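PDB 3GIR: aminomethyltransferase from Bartonella henselae, which belongs to the aminomethyltransferase (T-protein) family, pairing a folate-binding-type domain with a C-terminal barrel domain. Local coordinates for residues Phe153-Leu156 with Glu157-Phe161; Asp266-Pro269 with Asp270-Pro273; Trp360-Glu363 with Gly364-Val367; Ser379-Ser382 with Leu383-Glu387. All coordinates share one frame; numbering follows the deposited sequence. Where two conformers were deposited one is given.

Contact 1 (Phe153-Leu156 with Glu157-Phe161)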
# COMPACT_ATOMS: atom_id res chain seq x y z
N PHE A 153 -12.78 1.24 10.26
CA PHE A 153 -13.01 1.33 11.68
C PHE A 153 -14.45 0.90 12.04
O PHE A 153 -14.63 0.07 12.93
CB PHE A 153 -12.75 2.72 12.22
CG PHE A 153 -12.96 2.82 13.73
CD1 PHE A 153 -11.98 2.38 14.61
CD2 PHE A 153 -14.12 3.32 14.21
CE1 PHE A 153 -12.20 2.48 15.98
CE2 PHE A 153 -14.34 3.39 15.58
CZ PHE A 153 -13.37 2.99 16.42
N ALA A 154 -15.43 1.36 11.29
CA ALA A 154 -16.83 0.99 11.60
C ALA A 154 -17.05 -0.52 11.47
O ALA A 154 -17.70 -1.13 12.32
CB ALA A 154 -17.76 1.79 10.75
N GLU A 155 -16.48 -1.11 10.44
CA GLU A 155 -16.64 -2.52 10.20
C GLU A 155 -15.87 -3.37 11.22
O GLU A 155 -16.40 -4.40 11.73
CB GLU A 155 -16.27 -2.89 8.77
CG GLU A 155 -16.44 -4.38 8.48
CD GLU A 155 -17.92 -4.88 8.56
OE1 GLU A 155 -18.85 -4.05 8.32
OE2 GLU A 155 -18.08 -6.09 8.90
N LEU A 156 -14.67 -2.94 11.60
CA LEU A 156 -13.92 -3.68 12.62
C LEU A 156 -14.66 -3.67 13.97
O LEU A 156 -14.72 -4.66 14.64
CB LEU A 156 -12.51 -3.05 12.76
CG LEU A 156 -11.54 -3.44 11.63
CD1 LEU A 156 -10.32 -2.50 11.61
CD2 LEU A 156 -11.02 -4.86 11.70
N GLU A 157 -15.22 -2.52 14.30
CA GLU A 157 -16.00 -2.32 15.54
C GLU A 157 -17.21 -3.28 15.55
O GLU A 157 -17.50 -3.92 16.56
CB GLU A 157 -16.51 -0.88 15.59
CG GLU A 157 -16.51 -0.27 16.86
CD GLU A 157 -16.90 1.22 16.82
OE1 GLU A 157 -16.46 1.88 17.75
OE2 GLU A 157 -17.65 1.70 15.90
N LYS A 158 -17.89 -3.43 14.41
CA LYS A 158 -19.00 -4.38 14.37
C LYS A 158 -18.51 -5.82 14.49
O LYS A 158 -19.13 -6.63 15.13
CB LYS A 158 -19.83 -4.23 13.08
CG LYS A 158 -20.51 -2.87 12.92
CD LYS A 158 -21.15 -2.78 11.54
CE LYS A 158 -21.71 -1.40 11.35
NZ LYS A 158 -22.03 -1.04 9.93
N ARG A 159 -17.43 -6.19 13.82
CA ARG A 159 -16.89 -7.57 13.96
C ARG A 159 -16.35 -7.87 15.36
O ARG A 159 -16.19 -9.05 15.74
CB ARG A 159 -15.79 -7.81 12.87
CG ARG A 159 -16.36 -7.81 11.46
CD ARG A 159 -15.33 -8.05 10.34
NE ARG A 159 -15.95 -7.72 9.07
CZ ARG A 159 -15.46 -7.99 7.87
NH1 ARG A 159 -14.34 -8.69 7.72
NH2 ARG A 159 -16.14 -7.52 6.85
N ALA A 160 -16.05 -6.81 16.12
CA ALA A 160 -15.64 -6.92 17.51
C ALA A 160 -16.78 -7.01 18.51
O ALA A 160 -16.53 -7.22 19.69
CB ALA A 160 -14.69 -5.76 17.89
N PHE A 161 -18.02 -6.86 18.06
CA PHE A 161 -19.17 -6.85 19.00
C PHE A 161 -19.15 -8.06 19.96
O PHE A 161 -19.38 -7.92 21.17
CB PHE A 161 -20.48 -6.89 18.26
CG PHE A 161 -20.96 -5.58 17.70
CD1 PHE A 161 -20.50 -4.34 18.14
CD2 PHE A 161 -21.87 -5.60 16.67
CE1 PHE A 161 -21.02 -3.16 17.60
CE2 PHE A 161 -22.38 -4.40 16.18
CZ PHE A 161 -21.94 -3.25 16.61
O HOH W 1 -19.41 0.49 13.91
O HOH W 2 -19.75 -1.45 8.47

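Contact 2 (Asp266-Pro269 with Asp270-Pro273)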
# COMPACT_ATOMS: atom_id res chain seq x y z
N ASP A 266 -6.43 -0.71 -8.18
CA ASP A 266 -6.16 -2.09 -8.56
C ASP A 266 -6.90 -3.15 -7.81
O ASP A 266 -6.91 -4.29 -8.24
CB ASP A 266 -4.68 -2.35 -8.38
CG ASP A 266 -3.84 -1.22 -8.92
OD1 ASP A 266 -3.92 -0.87 -10.14
OD2 ASP A 266 -3.13 -0.62 -8.08
N ILE A 267 -7.40 -2.83 -6.63
CA ILE A 267 -8.24 -3.71 -5.84
C ILE A 267 -9.39 -2.87 -5.34
O ILE A 267 -9.19 -1.69 -5.00
CB ILE A 267 -7.47 -4.41 -4.74
CG1 ILE A 267 -6.62 -3.45 -3.90
CG2 ILE A 267 -6.56 -5.50 -5.37
CD1 ILE A 267 -5.84 -4.15 -2.74
N THR A 268 -10.55 -3.48 -5.22
CA THR A 268 -11.76 -2.81 -4.82
C THR A 268 -12.66 -3.87 -4.15
O THR A 268 -12.34 -5.07 -4.17
CB THR A 268 -12.50 -2.21 -6.01
OG1 THR A 268 -13.11 -3.28 -6.71
CG2 THR A 268 -11.59 -1.44 -6.97
N PRO A 269 -13.76 -3.43 -3.55
CA PRO A 269 -14.69 -4.43 -2.99
C PRO A 269 -15.31 -5.36 -4.01
O PRO A 269 -15.91 -6.36 -3.61
CB PRO A 269 -15.76 -3.56 -2.33
CG PRO A 269 -15.09 -2.34 -2.06
CD PRO A 269 -14.19 -2.09 -3.23
N ASP A 270 -15.10 -5.08 -5.29
CA ASP A 270 -15.50 -5.98 -6.39
C ASP A 270 -14.45 -7.00 -6.85
O ASP A 270 -14.70 -7.82 -7.76
CB ASP A 270 -16.07 -5.13 -7.54
CG ASP A 270 -17.40 -4.46 -7.16
OD1 ASP A 270 -18.25 -5.12 -6.52
OD2 ASP A 270 -17.59 -3.28 -7.49
N THR A 271 -13.23 -6.97 -6.28
CA THR A 271 -12.18 -7.86 -6.63
C THR A 271 -11.87 -8.70 -5.42
O THR A 271 -11.55 -8.19 -4.34
CB THR A 271 -10.87 -7.06 -7.03
OG1 THR A 271 -10.40 -6.25 -5.93
CG2 THR A 271 -11.08 -6.14 -8.26
N THR A 272 -11.96 -10.01 -5.56
CA THR A 272 -11.49 -10.92 -4.55
C THR A 272 -9.98 -11.04 -4.59
O THR A 272 -9.37 -10.63 -5.58
CB THR A 272 -12.09 -12.30 -4.75
OG1 THR A 272 -11.50 -12.93 -5.90
CG2 THR A 272 -13.59 -12.25 -4.83
N PRO A 273 -9.35 -11.64 -3.55
CA PRO A 273 -7.92 -11.82 -3.63
C PRO A 273 -7.53 -12.78 -4.76
O PRO A 273 -6.41 -12.72 -5.23
CB PRO A 273 -7.53 -12.41 -2.25
CG PRO A 273 -8.59 -11.88 -1.37
CD PRO A 273 -9.86 -11.93 -2.20

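Contact 3 (Trp360-Glu363 with Gly364-Val367)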
# COMPACT_ATOMS: atom_id res chain seq x y z
N TRP A 360 -6.08 -14.27 -21.35
CA TRP A 360 -5.10 -13.32 -21.80
C TRP A 360 -3.99 -13.08 -20.80
O TRP A 360 -3.16 -12.19 -21.02
CB TRP A 360 -5.77 -11.97 -22.06
CG TRP A 360 -6.51 -11.87 -23.46
CD1 TRP A 360 -6.00 -11.34 -24.60
CD2 TRP A 360 -7.80 -12.33 -23.75
NE1 TRP A 360 -6.90 -11.50 -25.62
CE2 TRP A 360 -8.03 -12.07 -25.12
CE3 TRP A 360 -8.78 -12.97 -23.02
CZ2 TRP A 360 -9.23 -12.42 -25.76
CZ3 TRP A 360 -9.99 -13.30 -23.64
CH2 TRP A 360 -10.20 -12.99 -25.01
N LYS A 361 -3.98 -13.83 -19.71
CA LYS A 361 -3.02 -13.47 -18.62
C LYS A 361 -1.61 -13.96 -18.85
O LYS A 361 -0.69 -13.57 -18.11
CB LYS A 361 -3.57 -13.87 -17.26
CG LYS A 361 -3.31 -15.28 -16.88
CD LYS A 361 -3.56 -15.43 -15.38
CE LYS A 361 -3.61 -16.86 -14.97
NZ LYS A 361 -3.96 -16.90 -13.52
N VAL A 362 -1.33 -14.74 -19.89
CA VAL A 362 0.03 -15.19 -20.11
C VAL A 362 0.99 -14.04 -20.42
O VAL A 362 0.72 -13.18 -21.27
CB VAL A 362 0.14 -16.29 -21.23
CG1 VAL A 362 1.57 -16.65 -21.55
CG2 VAL A 362 -0.65 -17.49 -20.79
N GLU A 363 2.15 -14.04 -19.76
CA GLU A 363 3.20 -13.08 -20.00
C GLU A 363 3.48 -12.91 -21.47
O GLU A 363 3.72 -13.92 -22.14
CB GLU A 363 4.52 -13.53 -19.33
CG GLU A 363 5.57 -12.48 -19.31
CD GLU A 363 6.80 -12.91 -18.49
OE1 GLU A 363 6.66 -13.85 -17.68
OE2 GLU A 363 7.88 -12.32 -18.68
N GLY A 364 3.47 -11.69 -22.00
CA GLY A 364 3.71 -11.39 -23.39
C GLY A 364 2.47 -11.21 -24.24
O GLY A 364 2.57 -10.70 -25.34
N THR A 365 1.31 -11.58 -23.69
CA THR A 365 0.03 -11.49 -24.45
C THR A 365 -0.19 -10.01 -24.85
O THR A 365 -0.12 -9.13 -24.01
CB THR A 365 -1.12 -11.99 -23.70
OG1 THR A 365 -0.93 -13.40 -23.38
CG2 THR A 365 -2.42 -11.84 -24.46
N GLU A 366 -0.46 -9.79 -26.12
CA GLU A 366 -0.91 -8.46 -26.65
C GLU A 366 -2.38 -8.19 -26.32
O GLU A 366 -3.28 -8.98 -26.66
CB GLU A 366 -0.72 -8.38 -28.16
CG GLU A 366 0.66 -8.53 -28.63
CD GLU A 366 0.82 -8.40 -30.17
OE1 GLU A 366 -0.12 -8.73 -30.96
OE2 GLU A 366 1.88 -7.93 -30.55
N VAL A 367 -2.59 -6.98 -25.77
CA VAL A 367 -3.92 -6.38 -25.62
C VAL A 367 -3.81 -4.98 -26.16
O VAL A 367 -2.74 -4.49 -26.43
CB VAL A 367 -4.46 -6.42 -24.17
CG1 VAL A 367 -4.58 -7.89 -23.65
CG2 VAL A 367 -3.59 -5.64 -23.19
O HOH W 3 -2.62 -15.48 -22.73

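Contact 4 (Ser379-Ser382 with Leu383-Glu387)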
# COMPACT_ATOMS: atom_id res chain seq x y z
N SER A 379 1.67 -5.13 -23.73
CA SER A 379 1.84 -6.55 -23.51
C SER A 379 1.74 -6.85 -22.02
O SER A 379 2.21 -6.07 -21.14
CB SER A 379 3.20 -7.00 -24.10
OG SER A 379 4.28 -6.28 -23.49
N VAL A 380 1.17 -7.98 -21.72
CA VAL A 380 1.08 -8.42 -20.35
C VAL A 380 2.51 -8.69 -19.88
O VAL A 380 3.32 -9.24 -20.59
CB VAL A 380 0.23 -9.70 -20.21
CG1 VAL A 380 0.39 -10.34 -18.79
CG2 VAL A 380 -1.25 -9.44 -20.63
N HIS A 381 2.87 -8.19 -18.69
CA HIS A 381 4.25 -8.08 -18.24
C HIS A 381 4.32 -8.57 -16.80
O HIS A 381 3.44 -8.35 -15.98
CB HIS A 381 4.78 -6.65 -18.34
CG HIS A 381 6.27 -6.50 -18.20
ND1 HIS A 381 6.93 -6.55 -16.98
CD2 HIS A 381 7.21 -6.23 -19.13
CE1 HIS A 381 8.23 -6.36 -17.20
NE2 HIS A 381 8.42 -6.17 -18.49
N SER A 382 5.45 -9.26 -16.48
CA SER A 382 5.72 -9.65 -15.10
C SER A 382 5.81 -8.46 -14.14
O SER A 382 6.19 -7.37 -14.55
CB SER A 382 7.05 -10.46 -15.03
OG SER A 382 8.11 -9.69 -15.48
N LEU A 383 5.46 -8.72 -12.89
CA LEU A 383 5.65 -7.73 -11.82
C LEU A 383 6.61 -8.33 -10.80
O LEU A 383 6.62 -9.56 -10.63
CB LEU A 383 4.33 -7.43 -11.19
CG LEU A 383 3.28 -6.72 -12.07
CD1 LEU A 383 1.93 -6.72 -11.30
CD2 LEU A 383 3.81 -5.32 -12.47
N PRO A 384 7.42 -7.50 -10.13
CA PRO A 384 7.52 -6.06 -10.33
C PRO A 384 8.28 -5.71 -11.60
O PRO A 384 9.02 -6.52 -12.18
CB PRO A 384 8.29 -5.57 -9.10
CG PRO A 384 9.15 -6.76 -8.78
CD PRO A 384 8.44 -8.00 -9.18
N PHE A 385 8.15 -4.46 -12.03
CA PHE A 385 8.91 -3.96 -13.13
C PHE A 385 10.36 -3.71 -12.78
O PHE A 385 11.25 -3.75 -13.67
CB PHE A 385 8.31 -2.64 -13.63
CG PHE A 385 6.98 -2.78 -14.34
CD1 PHE A 385 5.75 -2.52 -13.67
CD2 PHE A 385 6.94 -3.14 -15.68
CE1 PHE A 385 4.53 -2.62 -14.35
CE2 PHE A 385 5.73 -3.20 -16.34
CZ PHE A 385 4.53 -3.01 -15.66
N VAL A 386 10.59 -3.29 -11.54
CA VAL A 386 11.91 -2.96 -11.04
C VAL A 386 12.19 -3.88 -9.85
O VAL A 386 11.36 -4.11 -8.99
CB VAL A 386 11.97 -1.42 -10.65
CG1 VAL A 386 13.28 -1.11 -9.93
CG2 VAL A 386 11.76 -0.54 -11.88
N GLU A 387 13.44 -4.35 -9.77
CA GLU A 387 13.87 -5.29 -8.78
C GLU A 387 13.70 -4.72 -7.36
O GLU A 387 14.06 -3.58 -7.13
CB GLU A 387 15.36 -5.57 -8.98
CG GLU A 387 15.87 -6.88 -8.34
CD GLU A 387 17.42 -6.98 -8.37
OE1 GLU A 387 18.08 -6.25 -9.16
OE2 GLU A 387 17.97 -7.79 -7.59
O HOH W 4 9.32 -8.94 -13.05

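Contact 1 (Phe153-Leu156 with Glu157-Phe161)
The last turns of helix 149-159 bring Glu155 against Arg159 and Phe153 against Glu157, two i to i+4 pairs on a frame of alpha-helical backbone bonds. Those bonds run from the N-H groups of Glu157, Lys158, Arg159 and Ala160 to the carbonyls of Phe153, Ala154, Glu155 and Leu156. The salt bridge is carried by a single carboxylate oxygen: Arg159 NE gives a nearly straight bond to Glu155 OE2 (2.7 Å, 164°), which receives it on its anti lone pair. Arg159 NH2 adds a weak bond to the same oxygen at 3.2 Å. OE2 lies in the guanidinium plane, yet the carboxylate plane is turned 76° from it, so this is no flat two-oxygen fork. The bend of the Glu155 chain at chi2 (66°) turns the carboxylate along the side of the helix to the extended arginine. Glu155 OE1 reaches Lys158 NZ through a water, 2.8 Å from OE1. A second water donates to both Ala154 O and Glu157 OE2. Glu157 OE1 comes obliquely to the Phe153 ring, 3.4 Å from CE2. Phe153 and Leu156 pack on Val167 of strand 166-169, while Leu156 also meets Ala101 of helix 94-101. Arg159 is buried beside that helix and strand 114-120, its NH1 bonded to Ala101 O, its NH2 to Leu120 O, and its guanidinium in cation-pi contact with Tyr293.

Contact 2 (Asp266-Pro269 with Asp270-Pro273)
Thr268 and Thr271 clasp a type I beta turn between them, with Pro269 and Asp270 at its two central positions. One backbone bond closes the turn: Thr271 N donates to Thr268 O at 3.0 Å, from well above the carbonyl plane rather than along a lone pair. Two side-chain-to-backbone bonds reinforce it in opposite senses. Thr268 N points almost straight at Thr271 OG1 (2.9 Å, 170°), so the second threonine reaches back across the mouth of the turn. Thr268 OG1 in turn accepts from Asp270 N at 3.0 Å, with a more bent angle of 146°, an ST turn laid over the beta turn. With chi1 at 74°, this hydroxyl sits between its own backbone N and carbonyl carbon, placed to meet the amide two residues on. Van der Waals contact is slighter, and carbon meets hydroxyl oxygen in it: Thr271 CG2 lies 3.8 Å from Thr268 OG1, and Ile267 CB approaches Thr271 OG1 at 3.7 Å, the two side chains crossing at about a right angle. The turn belongs to the long loop between helices 248-257 and 284-289. Ile267 and Thr271 both pack on Tyr355 of strand 349-356, Thr271 pairs through its backbone with Ile126, and Pro273 rests on Tyr118 and Leu120 of strand 114-120.

Contact 3 (Trp360-Glu363 with Gly364-Val367)
A type II beta turn from Val362 to Thr365 sets Thr365 against both Val362 and Trp360 and leads the chain into strand 366-371, a strand of the antiparallel sheet of the C-terminal barrel domain. Gly364 holds the third position with positive phi (97°); a CB there would be jammed against Glu363 O, so these backbone angles call for glycine. Val362 O is gripped twice by one residue: Thr365 N donates at 3.0 Å to close the turn, and Thr365 OG1 donates at 2.7 Å. The threonine conformation explains this double hold. Its chi1 of -61° lays OG1 beside its own backbone N, where both donors can face one carbonyl, and leaves CG2 trans to that N, turned to Trp360. There CG2 meets the indole obliquely at CD1, 3.6 Å away, while the two side chains cross at about a right angle. Val367, two residues further on and in the strand, uses CG1 on the same indole atom at 3.8 Å, again obliquely. Glu366 O lies near the ring plane at the indole edge. Trp360 and Val367 both also pack on Ile335 of strand 334-344, so the tryptophan side chain links the turn to the sheet. A water bridges the turn, donating to Thr365 OG1 at 2.8 Å and accepting from Val362 N at 3.2 Å.

Contact 4 (Ser379-Ser382 with Leu383-Glu387)
His381 and Phe385 stack where the chain leaves strand 374-381 and bends round a cis proline. Leu383 opens the bend by laying its side chain along the preceding peptide, CD2 3.8 Å from Ser382 O, and it packs on Arg310 of strand 309-315 and Met353 of strand 349-356. Pro384 follows a cis peptide bond, at which the chain bends; its carbonyl O takes a hydrogen bond of 2.6 Å from a water that also lies 2.8 Å from Ser382 OG, joining the two sides of the bend. Phe385 then brings its ring against one face of the imidazole in an offset stack, centroids 4.9 Å apart and planes at 25°. Its CE2 lies over that face of His381, displaced toward the rim and 3.6 Å from ND1. Beyond the stack, Phe385 meets Phe347 edge-to-face and packs on Val351. With CG trans to the backbone N (chi1 -166°), His381 carries its imidazole toward the residues that follow. There His381 ND1 donates to Ser382 O at 2.7 Å, on a lone pair in the carbonyl plane, and that oxygen sits over a face of the Phe385 ring. With ND1 acting as donor, the bond and the stack together fix the rotation of the imidazole, and a neutral ring would probably carry its proton on ND1.

In the fold
Contacts 3 and 4 are direct neighbours, centres 12 Å apart, on adjoining strands 366-371 and 374-381 of the C-terminal sheet. Gly364 N lies 2.8 Å from Val380 O and Thr365 O lies 2.9 Å from Val380 N, both probable hydrogen bonds, which would hold the turn of contact 3 beside the strand that leads to contact 4. Contact 2 lies between contact 1 and the pair of contacts 3 and 4, with centres about 20 Å from contacts 1 and 4 and about 21 Å from contact 3. Contacts 1 and 4 are about 37 Å apart by centres, on opposite sides of the chain's centre. The sodium ion, at Leu238, Asp240 and Val243, involves residues of none of the four contacts.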